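Local coordinates for protein CT253 (Chlamydia trachomatis serovar L2, PDB 6UXC) that is of unknown function but is probably a membrane-attached lipoprotein, and binds a sodium ion in the crystal, at residues Arg51-His54 with Leu60-Lys63. Sequence-based numbering, arbitrary orientation.
With NA (sodium ion), chain C.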
loop_
_atom_site.group_PDB
_atom_site.type_symbol
_atom_site.label_atom_id
_atom_site.label_comp_id
_atom_site.label_asym_id
_atom_site.label_seq_id
_atom_site.Cartn_x
_atom_site.Cartn_y
_atom_site.Cartn_z
ATOM N N ARG A 51 6.224 7.126 -0.308
ATOM C CA ARG A 51 6.542 8.464 -0.785
ATOM C C ARG A 51 5.324 9.386 -0.700
ATOM O O ARG A 51 5.443 10.578 -0.396
ATOM C CB ARG A 51 7.064 8.426 -2.223
ATOM C CG ARG A 51 8.499 7.974 -2.349
ATOM C CD ARG A 51 8.919 7.881 -3.812
ATOM N NE ARG A 51 10.285 7.406 -3.962
ATOM C CZ ARG A 51 11.358 8.191 -3.945
ATOM N NH1 ARG A 51 11.241 9.492 -3.773
ATOM N NH2 ARG A 51 12.558 7.664 -4.104
ATOM N N ARG A 52 4.144 8.857 -0.994
ATOM C CA ARG A 52 2.941 9.684 -0.977
ATOM C C ARG A 52 2.447 9.985 0.431
ATOM O O ARG A 52 1.852 11.052 0.655
ATOM C CB ARG A 52 1.857 8.994 -1.804
ATOM C CG ARG A 52 2.110 9.102 -3.313
ATOM C CD ARG A 52 1.112 8.267 -4.108
ATOM N NE ARG A 52 1.257 8.477 -5.549
ATOM C CZ ARG A 52 2.198 7.909 -6.299
ATOM N NH1 ARG A 52 3.100 7.090 -5.750
ATOM N NH2 ARG A 52 2.248 8.171 -7.600
ATOM N N LEU A 53 2.629 9.058 1.370
ATOM C CA LEU A 53 2.280 9.371 2.751
ATOM C C LEU A 53 3.248 10.400 3.296
ATOM O O LEU A 53 2.853 11.301 4.051
ATOM C CB LEU A 53 2.298 8.101 3.596
ATOM C CG LEU A 53 1.298 7.011 3.235
ATOM C CD1 LEU A 53 1.582 5.761 4.086
ATOM C CD2 LEU A 53 -0.095 7.486 3.489
ATOM N N HIS A 54 4.521 10.299 2.889
ATOM C CA HIS A 54 5.526 11.303 3.252
ATOM C C HIS A 54 5.155 12.672 2.680
ATOM O O HIS A 54 5.111 13.674 3.404
ATOM C CB HIS A 54 6.902 10.834 2.749
ATOM C CG HIS A 54 8.013 11.783 3.020
ATOM N ND1 HIS A 54 9.128 11.857 2.224
ATOM C CD2 HIS A 54 8.171 12.719 3.981
ATOM C CE1 HIS A 54 9.935 12.794 2.687
ATOM N NE2 HIS A 54 9.372 13.338 3.748
ATOM N N LEU A 60 1.904 12.423 9.163
ATOM C CA LEU A 60 3.308 12.450 9.557
ATOM C C LEU A 60 3.806 11.011 9.578
ATOM O O LEU A 60 3.393 10.227 10.433
ATOM C CB LEU A 60 3.486 13.077 10.932
ATOM C CG LEU A 60 4.921 13.204 11.448
ATOM C CD1 LEU A 60 5.765 13.976 10.482
ATOM C CD2 LEU A 60 4.937 13.900 12.812
ATOM N N LEU A 61 4.701 10.678 8.670
ATOM C CA LEU A 61 5.081 9.288 8.441
ATOM C C LEU A 61 6.342 9.010 9.238
ATOM O O LEU A 61 7.402 9.619 8.989
ATOM C CB LEU A 61 5.302 9.017 6.959
ATOM C CG LEU A 61 5.769 7.615 6.601
ATOM C CD1 LEU A 61 4.704 6.566 6.852
ATOM C CD2 LEU A 61 6.241 7.569 5.170
ATOM N N ILE A 62 6.227 8.102 10.210
ATOM C CA ILE A 62 7.355 7.769 11.057
ATOM C C ILE A 62 8.178 6.666 10.420
ATOM O O ILE A 62 7.726 5.927 9.532
ATOM C CB ILE A 62 6.932 7.346 12.481
ATOM C CG1 ILE A 62 6.326 5.931 12.479
ATOM C CG2 ILE A 62 6.050 8.369 13.082
ATOM C CD1 ILE A 62 6.457 5.217 13.774
ATOM N N LYS A 63 9.427 6.559 10.894
ATOM C CA LYS A 63 10.283 5.419 10.656
ATOM C C LYS A 63 10.180 4.423 11.817
ATOM O O LYS A 63 10.335 4.790 12.983
ATOM C CB LYS A 63 11.719 5.917 10.463
ATOM C CG LYS A 63 12.765 4.815 10.359
ATOM C CD LYS A 63 12.664 4.042 9.089
ATOM C CE LYS A 63 13.658 2.870 9.136
ATOM N NZ LYS A 63 13.591 1.964 7.974
HETATM NA NA NA C . 3.491 13.359 5.263
HETATM O O HOH W 1 5.568 12.631 6.663
HETATM O O HOH W 2 4.741 15.308 6.311
#
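L61 spreads its two methyl groups against the last turn of helix 41-55. CD1 lies nearest CD1 of L53, at 4.2 Å, methyl to methyl, while CD2 reaches the helix backbone, 4.0 Å from N of H54 and 4.1 Å from its CB. The bond from CA to CB of L61 points toward the helix, and CG, anti to the residue's own N (chi1 177°) and beside its carbonyl carbon, sets the two methyls against L53 and H54. Beside this apolar contact lies a polar one, built from main-chain oxygens. O of L53 and O of H54 each bind the sodium ion at 2.5 Å, and so do the carbonyl oxygens of S56, in the turn, and of L59, which opens strand 59-61. Two waters bring the oxygens round the ion to six. Water 1 is bound to the sodium at 2.6 Å. The same water accepts a hydrogen bond of 2.9 Å from N of L61 and sits at the edge of the H54 ring, in its plane. Further out, strand 59-61 pairs with strand 19-28 through backbone bonds of L60 to G19 and V21, while L53 also touches M23 of strand 19-28 and V178 of helix 165-184. The carbonyl-lined site, typical of a hard cation such as sodium, would partly offset the partial negative charge of the carbonyls at the helix C-terminus, and through water 1 the ion links N of L61 to the helix end, with the leucine methyl contact alongside.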